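Local coordinates for putative bacterial transcription regulation protein (Staphylococcus aureus, PDB 3LUR) that probably binds small effector molecules in transcription regulation, although its natural ligand is not established, at residues 96-102 with 150-156; 92-97 with 130-135; 17-21 with 34-38; 11-15 with 75-79. One frame throughout, in Å; residues are numbered along the deposited sequence.

Contact 1. Residues 96-102 with 150-156; sequences KYMVFEA and TEIWMPV
Two extended strands, 96-102 and 150-156, run antiparallel as neighbouring strands, the first and last of the second strand-helix-strand-strand (SHS2) module, in the closed barrel of the effector-binding fold; their N-to-C directions differ by 145° and the axes approach to 4.3 Å. Thr150 opposes Ala102 in a hydrogen-bonded pair: Ala102 N to Thr150 O is 2.8 Å, Thr150 N to Ala102 O 2.9 Å. Glu151 faces Glu101 without hydrogen bonds; its OE1 accepts Trp153 NE1 at 2.9 Å. Ile152 repeats the paired pattern with Phe100, both N-to-O distances being 2.8 Å. Trp153 (chi1 m) faces Val99, whose CG2 lies 3.6 Å from the centroid of the indole six-membered ring, a CH-pi contact. That same ring turns its edge to the Tyr97 face (chi1 m), centroids 5.4 Å apart, planes at 74°. Met154 and Met98 are selenomethionines; Met154 O accepts Met98 N at 2.8 Å and Met154 N donates to Met98 O at 2.9 Å. Met154 shares a face with Thr150 and Ile152, covered by helix 108-124. Pro155 opposes Tyr97, with Tyr97 CE2 3.9 Å from Pro155 CB. Val156 N donates to Lys96 O at 2.9 Å, Val156 CG1 meets Met98 CE at 3.3 Å, and a water links Lys96 N (2.9 Å) to Val156 O (2.7 Å).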
# COMPACT_ATOMS: atom_id res chain seq x y z
N LYS A 96 -4.09 4.19 13.71
CA LYS A 96 -5.46 3.95 13.32
C LYS A 96 -5.56 4.29 11.84
O LYS A 96 -4.75 5.08 11.30
CB LYS A 96 -6.45 4.79 14.13
CG LYS A 96 -6.62 4.37 15.58
CD LYS A 96 -7.68 5.25 16.26
CE LYS A 96 -7.96 4.82 17.69
NZ LYS A 96 -8.90 5.76 18.37
N TYR A 97 -6.53 3.68 11.17
CA TYR A 97 -6.71 3.84 9.75
C TYR A 97 -8.17 3.91 9.39
O TYR A 97 -9.03 3.36 10.10
CB TYR A 97 -6.15 2.62 8.99
CG TYR A 97 -4.65 2.45 9.04
CD1 TYR A 97 -4.03 1.79 10.09
CD2 TYR A 97 -3.86 2.95 8.04
CE1 TYR A 97 -2.64 1.66 10.13
CE2 TYR A 97 -2.51 2.82 8.05
CZ TYR A 97 -1.89 2.18 9.08
OH TYR A 97 -0.54 2.10 9.03
N MSE A 98 -8.45 4.63 8.29
CA MSE A 98 -9.71 4.51 7.61
C MSE A 98 -9.41 3.54 6.48
O MSE A 98 -8.42 3.71 5.75
CB MSE A 98 -10.18 5.85 7.05
CG MSE A 98 -10.47 6.87 8.10
SE MSE A 98 -10.95 8.56 7.22
CE MSE A 98 -9.24 8.91 6.38
N VAL A 99 -10.20 2.49 6.37
CA VAL A 99 -10.00 1.46 5.36
C VAL A 99 -11.12 1.46 4.35
O VAL A 99 -12.29 1.24 4.70
CB VAL A 99 -9.86 0.08 5.97
CG1 VAL A 99 -9.55 -0.98 4.85
CG2 VAL A 99 -8.78 0.09 7.02
N PHE A 100 -10.77 1.81 3.11
CA PHE A 100 -11.73 1.91 2.01
C PHE A 100 -11.57 0.70 1.13
O PHE A 100 -10.59 -0.03 1.27
CB PHE A 100 -11.46 3.16 1.17
CG PHE A 100 -11.49 4.43 1.95
CD1 PHE A 100 -10.38 4.83 2.64
CD2 PHE A 100 -12.62 5.23 1.95
CE1 PHE A 100 -10.39 6.03 3.38
CE2 PHE A 100 -12.65 6.41 2.68
CZ PHE A 100 -11.55 6.82 3.38
N GLU A 101 -12.54 0.46 0.26
CA GLU A 101 -12.48 -0.62 -0.72
C GLU A 101 -12.59 -0.06 -2.13
O GLU A 101 -13.44 0.81 -2.41
CB GLU A 101 -13.57 -1.66 -0.48
CG GLU A 101 -13.32 -2.55 0.73
CD GLU A 101 -14.33 -3.69 0.87
OE1 GLU A 101 -15.40 -3.64 0.22
OE2 GLU A 101 -14.03 -4.66 1.61
N ALA A 102 -11.69 -0.51 -2.98
CA ALA A 102 -11.75 -0.23 -4.40
C ALA A 102 -12.20 -1.52 -5.03
O ALA A 102 -11.63 -2.56 -4.78
CB ALA A 102 -10.38 0.15 -4.92
N THR A 150 -9.72 -4.39 -3.60
CA THR A 150 -8.45 -3.93 -3.05
C THR A 150 -8.81 -3.05 -1.85
O THR A 150 -9.71 -2.21 -1.95
CB THR A 150 -7.66 -3.04 -4.07
OG1 THR A 150 -7.37 -3.80 -5.24
CG2 THR A 150 -6.35 -2.53 -3.47
N GLU A 151 -8.11 -3.22 -0.74
CA GLU A 151 -8.31 -2.33 0.39
C GLU A 151 -7.35 -1.19 0.34
O GLU A 151 -6.18 -1.37 -0.00
CB GLU A 151 -8.17 -3.06 1.72
CG GLU A 151 -9.24 -4.06 1.98
CD GLU A 151 -9.12 -4.72 3.34
OE1 GLU A 151 -8.04 -4.65 3.97
OE2 GLU A 151 -10.10 -5.39 3.74
N ILE A 152 -7.81 -0.02 0.72
CA ILE A 152 -6.96 1.16 0.78
C ILE A 152 -6.96 1.62 2.25
O ILE A 152 -8.02 1.96 2.81
CB ILE A 152 -7.44 2.29 -0.16
CG1 ILE A 152 -7.16 1.91 -1.62
CG2 ILE A 152 -6.74 3.64 0.19
CD1 ILE A 152 -7.81 2.84 -2.66
N TRP A 153 -5.79 1.65 2.85
CA TRP A 153 -5.64 1.96 4.27
C TRP A 153 -4.98 3.31 4.40
O TRP A 153 -3.80 3.46 4.07
CB TRP A 153 -4.76 0.91 4.92
CG TRP A 153 -5.35 -0.43 5.06
CD1 TRP A 153 -5.70 -1.29 4.06
CD2 TRP A 153 -5.57 -1.13 6.28
NE1 TRP A 153 -6.18 -2.46 4.59
CE2 TRP A 153 -6.09 -2.40 5.95
CE3 TRP A 153 -5.39 -0.80 7.62
CZ2 TRP A 153 -6.46 -3.35 6.93
CZ3 TRP A 153 -5.73 -1.74 8.59
CH2 TRP A 153 -6.25 -3.00 8.23
N MSE A 154 -5.71 4.26 4.96
CA MSE A 154 -5.25 5.62 5.12
C MSE A 154 -5.13 5.93 6.62
O MSE A 154 -6.12 5.82 7.35
CB MSE A 154 -6.26 6.61 4.51
CG MSE A 154 -6.62 6.30 3.11
SE MSE A 154 -5.10 6.40 1.88
CE MSE A 154 -4.62 8.23 2.04
N PRO A 155 -3.93 6.32 7.06
CA PRO A 155 -3.70 6.57 8.49
C PRO A 155 -4.38 7.83 9.02
O PRO A 155 -4.45 8.86 8.32
CB PRO A 155 -2.19 6.69 8.57
CG PRO A 155 -1.79 7.18 7.27
CD PRO A 155 -2.71 6.56 6.28
N VAL A 156 -4.94 7.73 10.21
CA VAL A 156 -5.62 8.86 10.81
C VAL A 156 -5.20 8.98 12.25
O VAL A 156 -4.65 8.03 12.85
CB VAL A 156 -7.15 8.74 10.73
CG1 VAL A 156 -7.62 8.79 9.26
CG2 VAL A 156 -7.63 7.45 11.37
O HOH W 1 -3.38 6.77 14.87
O HOH W 2 -9.63 -3.32 -6.95

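Contact 2. Residues 92-97 with 130-135; sequences LASSKY and KSAPFF
Residues 92-97 and 130-135 are not adjacent strands: their nearest CA pairs, Leu92-Pro133, Tyr97-Phe134 and Ser95-Lys130, stand 7.6, 8.8 and 8.9 Å apart, so side chains and water make the contact. The backbone is largely extended in both, strand-like at 95-97 and 134-135, with a weak Ala132 N to Lys130 O bond of 3.2 Å. Lys130 folds its chain (chi3 p) so that NZ donates to Ser95 OG at 2.9 Å; Ser95 OG (chi1 t) in turn donates to Lys96 O at 2.7 Å. A water accepts from Lys130 NZ at 3.1 Å and from Lys96 N at 2.9 Å. In the closed antiparallel barrel of this SHS2-clan protein, strand 149-156 lies between strands 88-103 and 134-138, and Pro155 accordingly touches both Tyr97 and Phe134. On the apolar side, Phe135 (chi1 p) directs its edge at the Tyr97 face (chi1 m) in an offset edge-to-face pair, centroids 5.6 Å apart and planes at 68°; Phe135 also stacks on Trp153. Leu92 (chi1 t, chi2 p) places CD2 4.0 Å from Phe135 CE1 and CD1 3.9 Å from Pro133 CB. A second water lies 2.9 Å from Tyr97 OH and donates to Pro133 O at 2.7 Å.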
# COMPACT_ATOMS: atom_id res chain seq x y z
N LEU A 92 6.55 0.04 9.94
CA LEU A 92 5.40 0.87 9.71
C LEU A 92 4.82 1.09 11.11
O LEU A 92 4.31 0.15 11.73
CB LEU A 92 4.40 0.19 8.80
CG LEU A 92 3.09 0.94 8.55
CD1 LEU A 92 3.38 2.18 7.71
CD2 LEU A 92 2.08 0.05 7.89
N ALA A 93 4.92 2.32 11.61
CA ALA A 93 4.52 2.64 12.97
C ALA A 93 3.03 2.46 13.17
O ALA A 93 2.26 2.78 12.29
CB ALA A 93 4.92 4.09 13.31
N SER A 94 2.65 2.06 14.38
CA SER A 94 1.25 1.82 14.72
C SER A 94 0.38 3.02 14.43
O SER A 94 0.77 4.17 14.71
CB SER A 94 1.08 1.48 16.20
OG SER A 94 1.47 2.56 17.01
N SER A 95 -0.83 2.75 13.99
CA SER A 95 -1.76 3.81 13.66
C SER A 95 -3.15 3.28 13.55
O SER A 95 -3.36 2.07 13.32
CB SER A 95 -1.37 4.46 12.32
OG SER A 95 -2.21 5.57 12.05
N LYS A 96 -4.09 4.19 13.71
CA LYS A 96 -5.46 3.95 13.32
C LYS A 96 -5.56 4.29 11.84
O LYS A 96 -4.75 5.08 11.30
CB LYS A 96 -6.45 4.79 14.13
CG LYS A 96 -6.62 4.37 15.58
CD LYS A 96 -7.68 5.25 16.26
CE LYS A 96 -7.96 4.82 17.69
NZ LYS A 96 -8.90 5.76 18.37
N TYR A 97 -6.53 3.68 11.17
CA TYR A 97 -6.71 3.84 9.75
C TYR A 97 -8.17 3.91 9.39
O TYR A 97 -9.03 3.36 10.10
CB TYR A 97 -6.15 2.62 8.99
CG TYR A 97 -4.65 2.45 9.04
CD1 TYR A 97 -4.03 1.79 10.09
CD2 TYR A 97 -3.86 2.95 8.04
CE1 TYR A 97 -2.64 1.66 10.13
CE2 TYR A 97 -2.51 2.82 8.05
CZ TYR A 97 -1.89 2.18 9.08
OH TYR A 97 -0.54 2.10 9.03
N LYS A 130 -3.26 11.62 9.04
CA LYS A 130 -1.89 11.68 9.44
C LYS A 130 -1.01 11.65 8.20
O LYS A 130 -1.39 11.04 7.16
CB LYS A 130 -1.58 10.50 10.36
CG LYS A 130 -0.13 10.36 10.73
CD LYS A 130 -0.01 9.64 12.04
CE LYS A 130 -0.86 8.41 12.08
NZ LYS A 130 -0.79 7.69 13.41
N SER A 131 0.14 12.32 8.30
CA SER A 131 1.16 12.31 7.27
C SER A 131 2.05 11.13 7.59
O SER A 131 3.06 11.29 8.33
CB SER A 131 2.02 13.59 7.34
OG SER A 131 1.25 14.74 7.13
N ALA A 132 1.67 9.97 7.12
CA ALA A 132 2.39 8.76 7.33
C ALA A 132 2.13 7.93 6.10
O ALA A 132 1.23 8.27 5.29
CB ALA A 132 1.87 8.03 8.57
N PRO A 133 2.84 6.82 5.98
CA PRO A 133 2.57 5.98 4.81
C PRO A 133 1.15 5.43 4.77
O PRO A 133 0.53 5.24 5.80
CB PRO A 133 3.62 4.87 4.94
CG PRO A 133 4.72 5.47 5.72
CD PRO A 133 4.02 6.35 6.73
N PHE A 134 0.64 5.22 3.55
CA PHE A 134 -0.68 4.65 3.37
C PHE A 134 -0.53 3.52 2.36
O PHE A 134 0.44 3.49 1.62
CB PHE A 134 -1.69 5.71 2.91
CG PHE A 134 -1.30 6.47 1.67
CD1 PHE A 134 -0.45 7.59 1.75
CD2 PHE A 134 -1.82 6.10 0.42
CE1 PHE A 134 -0.10 8.32 0.59
CE2 PHE A 134 -1.47 6.83 -0.74
CZ PHE A 134 -0.60 7.92 -0.65
N PHE A 135 -1.45 2.58 2.35
CA PHE A 135 -1.24 1.42 1.48
C PHE A 135 -2.47 0.81 0.85
O PHE A 135 -3.58 0.94 1.34
CB PHE A 135 -0.42 0.33 2.23
CG PHE A 135 -1.05 -0.19 3.50
CD1 PHE A 135 -0.79 0.41 4.72
CD2 PHE A 135 -1.85 -1.34 3.48
CE1 PHE A 135 -1.33 -0.09 5.89
CE2 PHE A 135 -2.38 -1.86 4.64
CZ PHE A 135 -2.14 -1.23 5.85
O HOH W 1 -3.38 6.77 14.87
O HOH W 3 0.75 4.60 8.39

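Contact 3. Residues 17-21 with 34-38; sequences IKETY and FWQRC. With EDO (1,2-ethanediol), chain F.
A salt bridge joins strand to helix here: Arg37 NH1 donates to Glu19 OE2 at 2.6 Å and Arg37 NH2 to Glu19 OE1 at 3.1 Å, a two-pronged meeting of guanidinium and carboxylate, with a weak third bond from Arg37 NH2 to Glu19 OE2 at 3.2 Å. It fastens helix 24-41 to strand 5-21, the first helix and first strand of the N-terminal strand-helix-strand-strand (SHS2) module. Tyr21 OH also donates to Glu19 OE1, at 2.6 Å, so the carboxylate is held from both the helix and its own strand. To reach it, Glu19 takes chi1 m and chi2 t, while Arg37 is m, t, m along its first three torsions.

Segment 17-21 is extended and 34-38 helical; their directions differ by 149° and the axes come no closer than 10.9 Å, a gap filled by side chains. Nearest CA pairs are Glu19-Phe34 (8.0 Å) and Ile17-Cys38 (8.7 Å). Phe34 (chi1 t) supplies the packing: Glu19 CG sits over its face, 3.7 Å from the centroid in a CH-pi contact, and Ile17 CG2 touches Phe34 CZ at 4.0 Å. The other side of the strand carries Lys18, which pairs with Glu65. A 1,2-ethanediol, probably from the crystallisation liquor and also bonded to Glu41, accepts Arg37 NH1 at its O1, 2.9 Å away.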
# COMPACT_ATOMS: atom_id res chain seq x y z
N ILE A 17 10.51 -4.10 -1.54
CA ILE A 17 11.33 -3.33 -2.45
C ILE A 17 10.66 -2.00 -2.71
O ILE A 17 9.46 -1.95 -2.97
CB ILE A 17 11.54 -4.06 -3.81
CG1 ILE A 17 12.21 -5.42 -3.59
CG2 ILE A 17 12.41 -3.24 -4.72
CD1 ILE A 17 13.66 -5.29 -3.04
N LYS A 18 11.46 -0.94 -2.69
CA LYS A 18 10.94 0.40 -2.85
C LYS A 18 11.47 1.06 -4.12
O LYS A 18 12.60 0.86 -4.50
CB LYS A 18 11.33 1.26 -1.63
CG LYS A 18 10.70 2.64 -1.61
CD LYS A 18 11.02 3.44 -0.34
CE LYS A 18 12.31 4.23 -0.42
NZ LYS A 18 12.34 5.29 0.64
N GLU A 19 10.60 1.83 -4.77
CA GLU A 19 10.98 2.66 -5.93
C GLU A 19 10.52 4.07 -5.59
O GLU A 19 9.49 4.24 -4.97
CB GLU A 19 10.36 2.17 -7.23
CG GLU A 19 11.07 0.96 -7.77
CD GLU A 19 10.69 0.61 -9.21
OE1 GLU A 19 9.73 1.21 -9.77
OE2 GLU A 19 11.33 -0.29 -9.76
N THR A 20 11.31 5.07 -5.97
CA THR A 20 10.97 6.45 -5.65
C THR A 20 10.74 7.17 -6.96
O THR A 20 11.52 7.04 -7.90
CB THR A 20 12.07 7.13 -4.83
OG1 THR A 20 12.27 6.40 -3.62
CG2 THR A 20 11.71 8.60 -4.48
N TYR A 21 9.65 7.92 -7.00
CA TYR A 21 9.28 8.67 -8.17
C TYR A 21 9.25 10.16 -7.83
O TYR A 21 9.18 10.55 -6.65
CB TYR A 21 7.92 8.21 -8.63
CG TYR A 21 7.85 6.70 -8.72
CD1 TYR A 21 8.51 6.03 -9.73
CD2 TYR A 21 7.12 5.96 -7.80
CE1 TYR A 21 8.44 4.65 -9.83
CE2 TYR A 21 7.04 4.60 -7.89
CZ TYR A 21 7.71 3.95 -8.91
OH TYR A 21 7.64 2.58 -9.01
N PHE A 34 6.19 -1.58 -12.15
CA PHE A 34 6.98 -2.04 -11.02
C PHE A 34 6.45 -3.38 -10.54
O PHE A 34 7.24 -4.31 -10.30
CB PHE A 34 6.96 -0.95 -9.94
CG PHE A 34 7.67 -1.30 -8.67
CD1 PHE A 34 8.76 -2.13 -8.67
CD2 PHE A 34 7.31 -0.65 -7.49
CE1 PHE A 34 9.43 -2.42 -7.47
CE2 PHE A 34 7.97 -0.91 -6.31
CZ PHE A 34 9.03 -1.79 -6.29
N TRP A 35 5.11 -3.52 -10.42
CA TRP A 35 4.53 -4.81 -10.08
C TRP A 35 4.88 -5.86 -11.14
O TRP A 35 5.22 -7.00 -10.80
CB TRP A 35 2.99 -4.71 -9.98
CG TRP A 35 2.51 -4.15 -8.73
CD1 TRP A 35 2.10 -2.88 -8.50
CD2 TRP A 35 2.34 -4.85 -7.49
NE1 TRP A 35 1.69 -2.74 -7.21
CE2 TRP A 35 1.82 -3.93 -6.57
CE3 TRP A 35 2.60 -6.16 -7.07
CZ2 TRP A 35 1.56 -4.27 -5.24
CZ3 TRP A 35 2.32 -6.50 -5.76
CH2 TRP A 35 1.81 -5.55 -4.87
N GLN A 36 4.80 -5.48 -12.42
CA GLN A 36 5.10 -6.42 -13.51
C GLN A 36 6.54 -6.94 -13.38
O GLN A 36 6.80 -8.16 -13.49
CB GLN A 36 4.90 -5.75 -14.88
CG GLN A 36 5.17 -6.67 -16.06
CD GLN A 36 4.87 -6.03 -17.43
OE1 GLN A 36 4.48 -4.85 -17.52
NE2 GLN A 36 5.06 -6.80 -18.49
N ARG A 37 7.48 -6.03 -13.16
CA ARG A 37 8.89 -6.41 -13.00
C ARG A 37 9.10 -7.32 -11.78
O ARG A 37 9.75 -8.33 -11.89
CB ARG A 37 9.79 -5.16 -12.95
CG ARG A 37 9.88 -4.47 -14.33
CD ARG A 37 10.71 -3.20 -14.35
NE ARG A 37 10.01 -2.01 -13.88
CZ ARG A 37 10.13 -1.46 -12.67
NH1 ARG A 37 10.91 -2.00 -11.74
NH2 ARG A 37 9.46 -0.34 -12.39
N CYS A 38 8.53 -6.97 -10.63
CA CYS A 38 8.64 -7.83 -9.44
C CYS A 38 8.09 -9.22 -9.70
O CYS A 38 8.69 -10.21 -9.28
CB CYS A 38 7.91 -7.26 -8.25
SG CYS A 38 8.68 -5.76 -7.57
C1 EDO F . 11.68 -4.83 -9.76
O1 EDO F . 12.47 -4.34 -10.87
C2 EDO F . 12.54 -4.87 -8.51
O2 EDO F . 13.78 -5.51 -8.80

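Contact 4. Residues 11-15 with 75-79; sequences SLTLV and AVTGD
Val15, Thr77 and Thr13 lose the most surface in this antiparallel pairing of extended strands 12-15 and 75-77, whose directions differ by 146° and whose axes approach to 4.5 Å. Val15 (chi1 t) forms a hydrogen-bonded pair with Val76: Val15 N to Val76 O and Val76 N to Val15 O are both 2.9 Å. The two valines share the face covered by Leu47 of helix 43-50. Within the N-terminal SHS2 module this pairing sets strand 5-21 beside strand 70-77. Thr77 stands in the non-hydrogen-bonded pair with Leu14, CA to CA 4.6 Å. With chi1 p, its CG2 meets Leu14 CD2 at 3.5 Å and Leu12 CD1 at 3.9 Å, while OG1 is bonded to Asn52. Thr13 O accepts Gly78 N at 2.9 Å, and a water accepts from Thr13 N and donates to Gly78 O, both at 3.0 Å. Gly78 CA passes 4.3 Å from Val15 CG2; an ideal CB there would lie just 3.1 Å from that methyl.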
# COMPACT_ATOMS: atom_id res chain seq x y z
N SER A 11 2.65 -1.73 15.43
CA SER A 11 3.74 -1.45 14.52
C SER A 11 4.07 -2.74 13.79
O SER A 11 4.08 -3.81 14.39
CB SER A 11 4.97 -0.91 15.23
OG SER A 11 4.67 0.37 15.79
N LEU A 12 4.33 -2.64 12.51
CA LEU A 12 4.61 -3.84 11.73
C LEU A 12 5.94 -3.74 11.03
O LEU A 12 6.43 -2.65 10.76
CB LEU A 12 3.51 -4.04 10.69
CG LEU A 12 2.10 -4.27 11.23
CD1 LEU A 12 1.13 -4.26 10.10
CD2 LEU A 12 1.97 -5.57 12.03
N THR A 13 6.55 -4.89 10.78
CA THR A 13 7.78 -4.94 10.03
C THR A 13 7.40 -5.28 8.59
O THR A 13 6.77 -6.32 8.33
CB THR A 13 8.72 -6.00 10.56
OG1 THR A 13 9.15 -5.62 11.87
CG2 THR A 13 9.94 -6.12 9.67
N LEU A 14 7.75 -4.40 7.66
CA LEU A 14 7.44 -4.62 6.24
C LEU A 14 8.72 -4.94 5.48
O LEU A 14 9.75 -4.29 5.68
CB LEU A 14 6.77 -3.40 5.66
CG LEU A 14 5.47 -2.98 6.32
CD1 LEU A 14 4.83 -1.84 5.54
CD2 LEU A 14 4.48 -4.15 6.38
N VAL A 15 8.68 -6.01 4.69
CA VAL A 15 9.82 -6.50 3.95
C VAL A 15 9.45 -6.35 2.48
O VAL A 15 8.40 -6.83 2.03
CB VAL A 15 10.09 -8.00 4.22
CG1 VAL A 15 11.35 -8.47 3.50
CG2 VAL A 15 10.22 -8.30 5.75
N ALA A 75 5.52 -4.86 -0.66
CA ALA A 75 5.99 -5.45 0.57
C ALA A 75 4.97 -6.37 1.22
O ALA A 75 3.76 -6.32 0.93
CB ALA A 75 6.30 -4.32 1.56
N VAL A 76 5.48 -7.19 2.12
CA VAL A 76 4.64 -8.05 2.95
C VAL A 76 5.01 -7.82 4.40
O VAL A 76 6.12 -7.40 4.72
CB VAL A 76 4.83 -9.56 2.64
CG1 VAL A 76 4.44 -9.87 1.21
CG2 VAL A 76 6.27 -10.04 2.93
N THR A 77 4.06 -8.11 5.30
CA THR A 77 4.35 -8.06 6.72
C THR A 77 5.14 -9.30 7.03
O THR A 77 4.76 -10.43 6.64
CB THR A 77 3.11 -8.04 7.56
OG1 THR A 77 2.30 -9.18 7.24
CG2 THR A 77 2.33 -6.77 7.36
N GLY A 78 6.29 -9.11 7.68
CA GLY A 78 7.17 -10.22 8.02
C GLY A 78 7.78 -10.10 9.39
O GLY A 78 7.59 -9.11 10.09
N ASP A 79 8.51 -11.14 9.78
CA ASP A 79 9.24 -11.15 11.05
C ASP A 79 10.61 -10.54 10.84
O ASP A 79 11.14 -10.60 9.73
CB ASP A 79 9.42 -12.59 11.56
CG ASP A 79 8.09 -13.26 11.88
OD1 ASP A 79 7.10 -12.55 12.15
OD2 ASP A 79 8.05 -14.50 11.90
O HOH W 4 5.23 -7.57 11.14

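Contacts 1 and 4 are the buried, backbone-bonded pairings, each joining the first and last strands of one SHS2 module, so they occupy equivalent places in the two halves of the barrel, centres about 17 Å apart. Contacts 2 and 3 are only partly buried and rely on side chains: contact 2 on a lysine-serine bond, waters and aromatic edges, contact 3 on a glutamate-arginine salt bridge whose glutamate packs over a phenylalanine ring. Contact 2 shares Lys96, Tyr97 and a water with contact 1, and Trp153 N lies 2.8 Å from Phe135 O between them. Contacts 3 and 4 both use strand 5-21, and Leu92 N, 2.8 Å from Leu12 O, ties contact 2 to contact 4.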